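Local coordinates for clavulanic acid biosynthesis oligopeptide binding protein 2 (Streptomyces clavuligerus, PDB 2WOP) that binds arginine in this crystal and, as a family 5 extracellular solute-binding protein, is probably concerned with the transport of peptides across the membrane, at residues F183-A188 against A455-E460; A393-Q398 against L448-W453; A41-L46 against V54-L59; A465-G470 against G478-P483. All coordinates share one frame; numbering follows the deposited sequence.

Interaction 1 (F183-A188 against A455-E460); sequences FDHLMA and ADFPTE. With ARG (arginine), chain B.
The loop that leaves strand 448-453 and runs past the bound arginine packs on the short helix 183-186, with His185 meeting Phe457, Pro458 and Thr459, and the tip of Leu186 meeting Phe457. The imidazole of His185 takes the methyl of Thr459 over one face: CG2 of Thr459 stands 3.5 Å from the centroid of the His185 ring, 24° off the normal, and is displaced toward the rim so that NE2 of His185 is its nearest atom at 3.3 Å. CG2 makes this CH-pi contact, while OG1 is hydrogen-bonded to OD2 of Asp182 and, as the N-cap, to the N of Gly462 at the start of helix 460-468. Pro458 lies beside the same imidazole, its CD 3.8 Å from ND1 of His185, and that nitrogen is hydrogen-bonded to the hydroxyl of Tyr70, which should limit rotation of the ring. At the root of the side chain, CB of His185 rests 3.8 Å from CB of Phe457. With CG between the backbone N and the carbonyl carbon (chi1 44°), the phenyl of Phe457 meets the helix, where CD2 of Leu186 reaches its CE2 at 3.7 Å. Proline suits the bend that follows, an inverse gamma turn centred on Pro458 and closed by Thr459 N to Phe457 O at 2.8 Å. Before Phe457, Asp456 receives the amino nitrogen of the ligand, ARG N to Asp456 OD1 being 2.8 Å, while Tyr139 and Tyr52 hold OD2. An acidic side chain holding a ligand's amino group is consistent with the way peptide-binding members of this family grip a peptide's amino terminus.

Interaction 2 (A393-Q398 against L448-W453); sequences AVIGTQ and LLVTDW. With ARG (arginine), chain B.
Ile395 and Leu448 are bridged neighbours in two parallel strands, 391-397 and 448-453, of a mixed sheet in which helix 401-414 joins strand 391-397 to its other parallel partner, strand 418-424, as a beta-alpha-beta unit. The side chain of Ile395 can be followed outward. Its CB sits 4.0 Å from CB of Leu448. CG1, held anti to the backbone N by a chi1 of -178°, closes to 3.8 Å from the same CB of Leu448. CD1 continues the extended chain and crosses to the second residue of its partner strand on this face, touching CG2 of Val450 at 3.7 Å. Beta-branched and leucine side chains suit this place, because helix 401-414 covers it: Ile395 also packs on Val409, and Val450 on Val405. The strands are joined by Gly396, which uses both its N-H and its carbonyl. Gly396 N donates to Leu448 O at 2.8 Å, and Val450 N donates to Gly396 O at 3.0 Å, with the donor nearly in line with the carbonyl bond. A longer, weak bond from Leu448 N to Val394 O continues the ladder. On the opposite face of the sheet CD2 of Leu449 lies 4.0 Å from CA of Gly396, filling the place where a side chain would otherwise stand, which explains why a residue without one fits. Strand 448-453 then runs on beyond its partner to the ligand, where Trp453, its NE1 bonded to Phe463 O, brings CZ3 to 3.1 Å from the amino nitrogen of the bound arginine.

Interaction 3 (A41-L46 against V54-L59); sequences ADVDSL and VWVWLL. With ARG (arginine), chain B.
Val43 fits against Trp55 and Val56 at the start of helix 54-63, the close-packed part of the contact. CG1 of Val43 meets CH2 of Trp55 at 3.8 Å, the side chains crossing at about a right angle, while CB of Val43 touches CG2 of Val56 at 4.0 Å. Trp55 places CG between its backbone N and carbonyl carbon (chi1 66°), which swings the indole across to the loop, where Asp42 O lies at its edge, near the ring plane, 3.5 Å from CZ2. A broad flat ring suits this place, spanning Ala41 to Val43. The more open side is at Asp44, whose OD1 skirts CG2 of Val56 at 3.7 Å; its carboxylate is occupied instead by Thr51 and the N-H groups of Tyr52 and Tyr53. The residue after Val56, Trp57, points away from the loop and offers its ring face to the ligand, with ARG NH2 centred 3.1 Å above the plane and NE1 tied to Thr51 O. With an alanine here, the guanidinium group would probably lose that aromatic floor and be freer to turn. A helix start turning one face to its preceding loop and the other to the ligand is part of this protein's binding cleft.

Interaction 4 (A465-G470 against G478-P483); sequences APLVDG and GNWNLP. With ARG (arginine), chain B.
A chi1 of -179° sends the side-chain amide of Asn481 away from its own backbone N and across to Asp469, which follows helix 460-468; ND2 reaches Asp469 O at 3.0 Å in a weak, bent bond. Its OD1 turns to the N-H of Leu485, so the two ends of the amide tie Asp469 to the loop beyond. A lysine in place of Asn481 would probably leave the N-H of Leu485 without its acceptor and upset the bond to Asp469 O in this buried corner. Trp480 has CG anti to its carbonyl carbon (chi1 -82°), and its indole ends beside the ligand, with CZ2 3.5 Å from ARG OXT. Here a returning loop closes the C-terminal part of helix 460-468. Backbone meets backbone closely: CA of Leu467 points its hydrogen almost straight at Trp480 O, at 3.5 Å and 175°. Pro466, with no N-H for the turn before, sits at a kink in the helix, and its CB lies 4.2 Å from CB of Trp480. Two waters finish the join: one accepts from Trp480 N and donates to Pro466 O, the other donates to Leu467 O and Trp480 O and accepts from Leu482 N.

In the fold
Interaction 3 closes first along the chain; interaction 1 then opens at helix 183-186, encloses interaction 2 in its loop and closes just after strand 448-453, and interaction 4 follows at the end of helix 460-468. All four touch the bound arginine: each sends at least one residue to the ligand, so the four converge on one cleft. Interactions 2 and 4 have centres about 14 Å apart and meet directly, Trp453 packing on Trp480, Pro466 and Leu467. Interactions 1 and 3, about 18 Å apart, meet where Asp456 touches Trp57. Interactions 3 and 4 lie about 25 Å apart, on opposite sides of the chain's centre, consistent with a ligand clasped between lobes.

Interaction 1 (F183-A188 against A455-E460)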
# COMPACT_ATOMS: atom_id res chain seq x y z
N PHE A 183 9.72 8.80 9.65
CA PHE A 183 10.94 8.20 9.11
C PHE A 183 11.14 6.71 9.44
O PHE A 183 11.65 5.96 8.59
CB PHE A 183 12.17 9.05 9.45
CG PHE A 183 13.37 8.77 8.59
CD1 PHE A 183 13.44 9.28 7.29
CD2 PHE A 183 14.41 7.97 9.06
CE1 PHE A 183 14.55 9.01 6.48
CE2 PHE A 183 15.53 7.69 8.24
CZ PHE A 183 15.59 8.23 6.96
N ASP A 184 10.73 6.26 10.64
CA ASP A 184 10.82 4.83 10.97
C ASP A 184 10.10 3.97 9.92
O ASP A 184 10.53 2.84 9.64
CB ASP A 184 10.24 4.50 12.36
CG ASP A 184 11.22 4.76 13.51
OD1 ASP A 184 12.46 4.86 13.31
OD2 ASP A 184 10.70 4.83 14.65
N HIS A 185 9.01 4.50 9.37
CA HIS A 185 8.24 3.78 8.35
C HIS A 185 9.06 3.61 7.08
O HIS A 185 9.00 2.56 6.43
CB HIS A 185 6.93 4.50 8.03
CG HIS A 185 5.95 4.49 9.16
ND1 HIS A 185 5.01 3.50 9.32
CD2 HIS A 185 5.75 5.36 10.18
CE1 HIS A 185 4.28 3.75 10.39
NE2 HIS A 185 4.72 4.87 10.94
N LEU A 186 9.81 4.64 6.70
CA LEU A 186 10.68 4.52 5.52
C LEU A 186 11.80 3.51 5.75
O LEU A 186 12.22 2.85 4.82
CB LEU A 186 11.23 5.87 5.05
CG LEU A 186 10.20 6.97 4.79
CD1 LEU A 186 10.93 8.19 4.27
CD2 LEU A 186 9.07 6.52 3.81
N MET A 187 12.24 3.39 7.00
CA MET A 187 13.27 2.42 7.35
C MET A 187 12.75 0.99 7.37
O MET A 187 13.54 0.05 7.41
CB MET A 187 13.99 2.81 8.66
CG MET A 187 14.79 4.13 8.53
SD MET A 187 16.11 4.03 7.30
CE MET A 187 15.33 4.78 5.89
N ALA A 188 11.42 0.84 7.31
CA ALA A 188 10.76 -0.47 7.33
C ALA A 188 10.45 -0.99 5.92
O ALA A 188 10.05 -2.15 5.76
CB ALA A 188 9.48 -0.40 8.16
N ALA A 455 -2.00 3.36 0.76
CA ALA A 455 -0.80 4.04 1.25
C ALA A 455 0.41 3.12 1.20
O ALA A 455 0.26 1.91 1.38
CB ALA A 455 -1.02 4.50 2.67
N ASP A 456 1.59 3.68 0.96
CA ASP A 456 2.84 2.90 0.99
C ASP A 456 3.38 2.70 2.40
O ASP A 456 4.35 1.97 2.62
CB ASP A 456 3.91 3.52 0.09
CG ASP A 456 3.49 3.57 -1.36
OD1 ASP A 456 2.66 2.73 -1.79
OD2 ASP A 456 3.97 4.47 -2.07
N PHE A 457 2.77 3.39 3.36
CA PHE A 457 3.01 3.17 4.78
C PHE A 457 1.79 3.69 5.54
O PHE A 457 1.15 4.66 5.09
CB PHE A 457 4.35 3.80 5.30
CG PHE A 457 4.63 5.20 4.81
CD1 PHE A 457 4.43 6.30 5.65
CD2 PHE A 457 5.15 5.43 3.54
CE1 PHE A 457 4.71 7.60 5.23
CE2 PHE A 457 5.44 6.72 3.09
CZ PHE A 457 5.21 7.83 3.95
N PRO A 458 1.42 3.02 6.65
CA PRO A 458 0.13 3.26 7.28
C PRO A 458 0.10 4.48 8.20
O PRO A 458 -0.08 4.35 9.43
CB PRO A 458 -0.09 1.97 8.08
CG PRO A 458 1.31 1.58 8.51
CD PRO A 458 2.18 1.94 7.32
N THR A 459 0.26 5.65 7.60
CA THR A 459 0.14 6.91 8.34
C THR A 459 -0.66 7.88 7.49
O THR A 459 -0.87 7.65 6.29
CB THR A 459 1.51 7.58 8.62
OG1 THR A 459 2.11 7.96 7.38
CG2 THR A 459 2.45 6.63 9.39
N GLU A 460 -1.10 8.96 8.13
CA GLU A 460 -1.82 10.03 7.42
C GLU A 460 -1.01 10.63 6.27
O GLU A 460 -1.55 10.87 5.18
CB GLU A 460 -2.26 11.12 8.39
CG GLU A 460 -3.36 10.67 9.33
CD GLU A 460 -2.87 9.99 10.59
OE1 GLU A 460 -1.71 9.52 10.66
OE2 GLU A 460 -3.67 9.92 11.55
N ARG B . 0.41 3.23 -3.39
CA ARG B . 0.50 2.37 -4.60
C ARG B . -0.87 2.19 -5.25
O ARG B . -1.93 2.47 -4.68
CB ARG B . 1.08 1.01 -4.23
CG ARG B . 0.25 0.29 -3.15
CD ARG B . 0.63 -1.17 -3.07
NE ARG B . 2.03 -1.39 -2.72
CZ ARG B . 2.57 -1.15 -1.52
NH1 ARG B . 1.82 -0.65 -0.53
NH2 ARG B . 3.85 -1.41 -1.31
OXT ARG B . -0.91 1.72 -6.38

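Interaction 2 (A393-Q398 against L448-W453)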
# COMPACT_ATOMS: atom_id res chain seq x y z
N ALA A 393 -19.26 16.02 -20.30
CA ALA A 393 -17.91 15.77 -19.82
C ALA A 393 -17.52 14.33 -20.08
O ALA A 393 -18.32 13.53 -20.55
CB ALA A 393 -17.78 16.14 -18.32
N VAL A 394 -16.26 14.02 -19.78
CA VAL A 394 -15.71 12.69 -20.00
C VAL A 394 -15.12 12.13 -18.71
O VAL A 394 -14.37 12.82 -18.00
CB VAL A 394 -14.63 12.70 -21.12
CG1 VAL A 394 -14.07 11.31 -21.33
CG2 VAL A 394 -15.21 13.27 -22.41
N ILE A 395 -15.45 10.87 -18.41
CA ILE A 395 -14.85 10.16 -17.27
C ILE A 395 -13.86 9.11 -17.77
O ILE A 395 -14.19 8.30 -18.64
CB ILE A 395 -15.94 9.54 -16.34
CG1 ILE A 395 -15.32 8.85 -15.13
CG2 ILE A 395 -16.91 8.59 -17.11
CD1 ILE A 395 -16.36 8.64 -14.01
N GLY A 396 -12.66 9.15 -17.22
CA GLY A 396 -11.63 8.18 -17.56
C GLY A 396 -11.67 7.00 -16.60
O GLY A 396 -11.87 7.17 -15.37
N THR A 397 -11.48 5.81 -17.16
CA THR A 397 -11.53 4.59 -16.38
C THR A 397 -10.71 3.47 -17.05
O THR A 397 -10.01 3.72 -18.02
CB THR A 397 -13.00 4.13 -16.15
OG1 THR A 397 -13.01 3.06 -15.20
CG2 THR A 397 -13.67 3.67 -17.47
N GLN A 398 -10.77 2.28 -16.46
CA GLN A 398 -10.18 1.06 -17.02
C GLN A 398 -11.31 0.13 -17.40
O GLN A 398 -12.41 0.25 -16.87
CB GLN A 398 -9.39 0.30 -15.94
CG GLN A 398 -8.12 0.91 -15.44
CD GLN A 398 -7.53 0.11 -14.30
OE1 GLN A 398 -8.12 -0.86 -13.82
NE2 GLN A 398 -6.35 0.52 -13.86
N LEU A 448 -13.27 13.74 -14.96
CA LEU A 448 -13.40 12.77 -13.86
C LEU A 448 -12.55 11.54 -14.13
O LEU A 448 -12.40 11.13 -15.28
CB LEU A 448 -14.85 12.34 -13.65
CG LEU A 448 -15.93 13.42 -13.60
CD1 LEU A 448 -16.65 13.46 -14.96
CD2 LEU A 448 -16.91 13.19 -12.48
N LEU A 449 -12.04 10.93 -13.06
CA LEU A 449 -11.17 9.75 -13.16
C LEU A 449 -11.56 8.78 -12.06
O LEU A 449 -11.68 9.17 -10.89
CB LEU A 449 -9.69 10.12 -13.02
CG LEU A 449 -9.02 10.93 -14.15
CD1 LEU A 449 -7.66 11.47 -13.70
CD2 LEU A 449 -8.86 10.05 -15.39
N VAL A 450 -11.75 7.51 -12.44
CA VAL A 450 -12.03 6.48 -11.45
C VAL A 450 -10.72 5.82 -11.07
O VAL A 450 -9.94 5.43 -11.94
CB VAL A 450 -13.02 5.43 -11.99
CG1 VAL A 450 -13.23 4.29 -10.97
CG2 VAL A 450 -14.35 6.08 -12.34
N THR A 451 -10.45 5.70 -9.77
CA THR A 451 -9.23 5.00 -9.38
C THR A 451 -9.34 4.43 -7.97
O THR A 451 -10.37 4.61 -7.29
CB THR A 451 -7.97 5.90 -9.57
OG1 THR A 451 -6.78 5.09 -9.54
CG2 THR A 451 -7.89 6.96 -8.46
N ASP A 452 -8.30 3.74 -7.55
CA ASP A 452 -8.18 3.33 -6.15
C ASP A 452 -6.74 3.55 -5.69
O ASP A 452 -5.87 3.79 -6.51
CB ASP A 452 -8.66 1.89 -5.93
CG ASP A 452 -7.90 0.86 -6.74
OD1 ASP A 452 -6.97 1.20 -7.51
OD2 ASP A 452 -8.27 -0.33 -6.63
N TRP A 453 -6.53 3.52 -4.38
CA TRP A 453 -5.24 3.89 -3.81
C TRP A 453 -5.05 3.21 -2.47
O TRP A 453 -5.99 3.14 -1.69
CB TRP A 453 -5.24 5.40 -3.58
CG TRP A 453 -4.20 5.90 -2.64
CD1 TRP A 453 -4.41 6.35 -1.36
CD2 TRP A 453 -2.81 6.07 -2.91
NE1 TRP A 453 -3.22 6.76 -0.80
CE2 TRP A 453 -2.22 6.59 -1.72
CE3 TRP A 453 -1.99 5.79 -4.01
CZ2 TRP A 453 -0.84 6.86 -1.62
CZ3 TRP A 453 -0.62 6.08 -3.92
CH2 TRP A 453 -0.06 6.60 -2.73
N ARG B . 0.41 3.23 -3.39
CA ARG B . 0.50 2.37 -4.60
C ARG B . -0.87 2.19 -5.25
O ARG B . -1.93 2.47 -4.68
CB ARG B . 1.08 1.01 -4.23
CG ARG B . 0.25 0.29 -3.15
CD ARG B . 0.63 -1.17 -3.07
NE ARG B . 2.03 -1.39 -2.72
CZ ARG B . 2.57 -1.15 -1.52
NH1 ARG B . 1.82 -0.65 -0.53
NH2 ARG B . 3.85 -1.41 -1.31
OXT ARG B . -0.91 1.72 -6.38

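Interaction 3 (A41-L46 against V54-L59)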
# COMPACT_ATOMS: atom_id res chain seq x y z
N ALA A 41 0.46 -14.26 -10.12
CA ALA A 41 1.46 -13.41 -10.77
C ALA A 41 2.87 -13.69 -10.22
O ALA A 41 3.02 -14.04 -9.06
CB ALA A 41 1.10 -11.94 -10.58
N ASP A 42 3.89 -13.52 -11.06
CA ASP A 42 5.28 -13.57 -10.60
C ASP A 42 5.60 -12.32 -9.78
O ASP A 42 4.91 -11.28 -9.88
CB ASP A 42 6.24 -13.66 -11.81
CG ASP A 42 7.61 -14.29 -11.47
OD1 ASP A 42 7.97 -14.47 -10.29
OD2 ASP A 42 8.34 -14.60 -12.44
N VAL A 43 6.65 -12.41 -8.97
CA VAL A 43 7.16 -11.23 -8.26
C VAL A 43 7.53 -10.15 -9.28
O VAL A 43 7.90 -10.48 -10.42
CB VAL A 43 8.40 -11.57 -7.36
CG1 VAL A 43 8.04 -12.68 -6.36
CG2 VAL A 43 9.64 -11.95 -8.20
N ASP A 44 7.44 -8.89 -8.88
CA ASP A 44 7.91 -7.80 -9.75
C ASP A 44 9.45 -7.72 -9.78
O ASP A 44 10.06 -7.45 -10.83
CB ASP A 44 7.23 -6.46 -9.42
CG ASP A 44 7.33 -6.04 -7.93
OD1 ASP A 44 7.79 -6.83 -7.07
OD2 ASP A 44 6.94 -4.89 -7.63
N SER A 45 10.07 -8.01 -8.64
CA SER A 45 11.54 -8.08 -8.51
C SER A 45 11.91 -8.84 -7.24
O SER A 45 11.13 -8.85 -6.27
CB SER A 45 12.19 -6.68 -8.46
OG SER A 45 13.61 -6.80 -8.44
N LEU A 46 13.07 -9.51 -7.27
CA LEU A 46 13.68 -10.05 -6.05
C LEU A 46 14.81 -9.15 -5.53
O LEU A 46 15.49 -9.49 -4.56
CB LEU A 46 14.22 -11.47 -6.28
CG LEU A 46 13.17 -12.57 -6.51
CD1 LEU A 46 13.86 -13.92 -6.72
CD2 LEU A 46 12.17 -12.64 -5.36
N VAL A 54 2.59 -5.05 -2.87
CA VAL A 54 2.35 -5.21 -1.43
C VAL A 54 2.70 -6.64 -0.99
O VAL A 54 3.33 -6.84 0.05
CB VAL A 54 0.89 -4.92 -1.00
CG1 VAL A 54 0.81 -4.90 0.52
CG2 VAL A 54 0.43 -3.60 -1.50
N TRP A 55 2.33 -7.62 -1.80
CA TRP A 55 2.58 -9.01 -1.44
C TRP A 55 4.05 -9.42 -1.52
O TRP A 55 4.48 -10.35 -0.83
CB TRP A 55 1.67 -9.95 -2.24
CG TRP A 55 1.91 -10.00 -3.71
CD1 TRP A 55 1.28 -9.25 -4.67
CD2 TRP A 55 2.77 -10.91 -4.40
NE1 TRP A 55 1.72 -9.62 -5.92
CE2 TRP A 55 2.64 -10.63 -5.79
CE3 TRP A 55 3.65 -11.91 -3.99
CZ2 TRP A 55 3.36 -11.35 -6.77
CZ3 TRP A 55 4.37 -12.63 -4.97
CH2 TRP A 55 4.22 -12.33 -6.35
N VAL A 56 4.84 -8.72 -2.34
CA VAL A 56 6.28 -8.98 -2.38
C VAL A 56 6.93 -8.29 -1.17
O VAL A 56 7.90 -8.81 -0.61
CB VAL A 56 6.91 -8.54 -3.71
CG1 VAL A 56 8.44 -8.77 -3.69
CG2 VAL A 56 6.30 -9.35 -4.85
N TRP A 57 6.39 -7.16 -0.73
CA TRP A 57 6.88 -6.56 0.53
C TRP A 57 6.64 -7.50 1.70
O TRP A 57 7.47 -7.64 2.59
CB TRP A 57 6.19 -5.24 0.81
CG TRP A 57 6.64 -4.16 -0.10
CD1 TRP A 57 7.20 -4.30 -1.36
CD2 TRP A 57 6.58 -2.77 0.16
NE1 TRP A 57 7.48 -3.06 -1.88
CE2 TRP A 57 7.10 -2.10 -0.97
CE3 TRP A 57 6.12 -2.01 1.26
CZ2 TRP A 57 7.19 -0.69 -1.05
CZ3 TRP A 57 6.19 -0.62 1.18
CH2 TRP A 57 6.73 0.02 0.03
N LEU A 58 5.49 -8.18 1.66
CA LEU A 58 5.18 -9.19 2.65
C LEU A 58 6.19 -10.35 2.60
O LEU A 58 6.68 -10.82 3.64
CB LEU A 58 3.76 -9.69 2.38
CG LEU A 58 2.86 -10.30 3.41
CD1 LEU A 58 2.61 -9.31 4.55
CD2 LEU A 58 1.57 -10.70 2.65
N LEU A 59 6.51 -10.79 1.38
CA LEU A 59 7.49 -11.84 1.17
C LEU A 59 8.88 -11.40 1.64
O LEU A 59 9.65 -12.20 2.16
CB LEU A 59 7.53 -12.17 -0.32
CG LEU A 59 8.38 -13.33 -0.79
CD1 LEU A 59 7.89 -14.63 -0.16
CD2 LEU A 59 8.27 -13.37 -2.32
N ARG B . 0.41 3.23 -3.39
CA ARG B . 0.50 2.37 -4.60
C ARG B . -0.87 2.19 -5.25
O ARG B . -1.93 2.47 -4.68
CB ARG B . 1.08 1.01 -4.23
CG ARG B . 0.25 0.29 -3.15
CD ARG B . 0.63 -1.17 -3.07
NE ARG B . 2.03 -1.39 -2.72
CZ ARG B . 2.57 -1.15 -1.52
NH1 ARG B . 1.82 -0.65 -0.53
NH2 ARG B . 3.85 -1.41 -1.31
OXT ARG B . -0.91 1.72 -6.38

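Interaction 4 (A465-G470 against G478-P483)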
# COMPACT_ATOMS: atom_id res chain seq x y z
N ALA A 465 -0.88 12.49 1.59
CA ALA A 465 0.01 13.41 0.88
C ALA A 465 0.11 13.16 -0.64
O ALA A 465 0.04 14.10 -1.43
CB ALA A 465 1.38 13.46 1.52
N PRO A 466 0.30 11.89 -1.05
CA PRO A 466 0.40 11.63 -2.48
C PRO A 466 -0.85 12.01 -3.28
O PRO A 466 -0.77 12.31 -4.48
CB PRO A 466 0.68 10.13 -2.55
CG PRO A 466 1.34 9.81 -1.23
CD PRO A 466 0.51 10.66 -0.27
N LEU A 467 -1.99 12.05 -2.60
CA LEU A 467 -3.27 12.36 -3.23
C LEU A 467 -3.54 13.86 -3.34
O LEU A 467 -4.30 14.28 -4.21
CB LEU A 467 -4.41 11.73 -2.43
CG LEU A 467 -4.41 10.20 -2.28
CD1 LEU A 467 -5.70 9.79 -1.54
CD2 LEU A 467 -4.32 9.55 -3.66
N VAL A 468 -2.95 14.67 -2.44
CA VAL A 468 -3.39 16.08 -2.35
C VAL A 468 -2.31 17.16 -2.21
O VAL A 468 -2.61 18.36 -2.36
CB VAL A 468 -4.39 16.28 -1.18
CG1 VAL A 468 -5.56 15.27 -1.26
CG2 VAL A 468 -3.68 16.22 0.18
N ASP A 469 -1.08 16.73 -1.91
CA ASP A 469 0.03 17.67 -1.65
C ASP A 469 0.55 18.16 -2.99
O ASP A 469 0.90 17.36 -3.85
CB ASP A 469 1.12 16.96 -0.84
CG ASP A 469 2.26 17.88 -0.43
OD1 ASP A 469 2.67 18.72 -1.25
OD2 ASP A 469 2.75 17.72 0.71
N GLY A 470 0.59 19.49 -3.15
CA GLY A 470 1.04 20.11 -4.40
C GLY A 470 2.45 19.71 -4.78
O GLY A 470 2.78 19.60 -5.96
N GLY A 478 3.04 8.43 -13.14
CA GLY A 478 2.97 7.86 -11.79
C GLY A 478 2.41 8.87 -10.80
O GLY A 478 2.72 8.82 -9.60
N ASN A 479 1.61 9.79 -11.32
CA ASN A 479 1.00 10.83 -10.50
C ASN A 479 -0.19 10.27 -9.74
O ASN A 479 -1.02 9.54 -10.30
CB ASN A 479 0.58 12.02 -11.39
CG ASN A 479 -0.12 13.12 -10.61
OD1 ASN A 479 -1.17 13.63 -11.04
ND2 ASN A 479 0.45 13.51 -9.46
N TRP A 480 -0.25 10.61 -8.45
CA TRP A 480 -1.38 10.23 -7.61
C TRP A 480 -2.21 11.41 -7.14
O TRP A 480 -3.29 11.22 -6.57
CB TRP A 480 -0.89 9.40 -6.42
CG TRP A 480 -0.71 8.01 -6.85
CD1 TRP A 480 0.46 7.36 -7.13
CD2 TRP A 480 -1.76 7.08 -7.10
NE1 TRP A 480 0.20 6.07 -7.54
CE2 TRP A 480 -1.16 5.88 -7.52
CE3 TRP A 480 -3.16 7.15 -7.00
CZ2 TRP A 480 -1.91 4.74 -7.84
CZ3 TRP A 480 -3.89 6.03 -7.33
CH2 TRP A 480 -3.27 4.84 -7.74
N ASN A 481 -1.72 12.62 -7.37
CA ASN A 481 -2.49 13.83 -7.06
C ASN A 481 -3.23 14.20 -8.35
O ASN A 481 -2.83 15.11 -9.10
CB ASN A 481 -1.56 14.95 -6.56
CG ASN A 481 -2.31 16.24 -6.20
OD1 ASN A 481 -3.45 16.45 -6.60
ND2 ASN A 481 -1.63 17.13 -5.45
N LEU A 482 -4.31 13.47 -8.61
CA LEU A 482 -4.98 13.59 -9.91
C LEU A 482 -5.60 14.97 -10.19
O LEU A 482 -5.49 15.47 -11.32
CB LEU A 482 -6.00 12.45 -10.13
CG LEU A 482 -5.44 11.02 -9.99
CD1 LEU A 482 -6.55 9.99 -10.24
CD2 LEU A 482 -4.22 10.73 -10.86
N PRO A 483 -6.25 15.59 -9.19
CA PRO A 483 -6.72 16.96 -9.40
C PRO A 483 -5.57 17.97 -9.53
O PRO A 483 -5.83 19.12 -9.85
CB PRO A 483 -7.53 17.26 -8.13
CG PRO A 483 -7.90 15.86 -7.56
CD PRO A 483 -6.65 15.07 -7.86
N ARG B . 0.41 3.23 -3.39
CA ARG B . 0.50 2.37 -4.60
C ARG B . -0.87 2.19 -5.25
O ARG B . -1.93 2.47 -4.68
CB ARG B . 1.08 1.01 -4.23
CG ARG B . 0.25 0.29 -3.15
CD ARG B . 0.63 -1.17 -3.07
NE ARG B . 2.03 -1.39 -2.72
CZ ARG B . 2.57 -1.15 -1.52
NH1 ARG B . 1.82 -0.65 -0.53
NH2 ARG B . 3.85 -1.41 -1.31
OXT ARG B . -0.91 1.72 -6.38
O HOH W 1 1.34 11.85 -6.29
O HOH W 2 -5.70 12.48 -6.07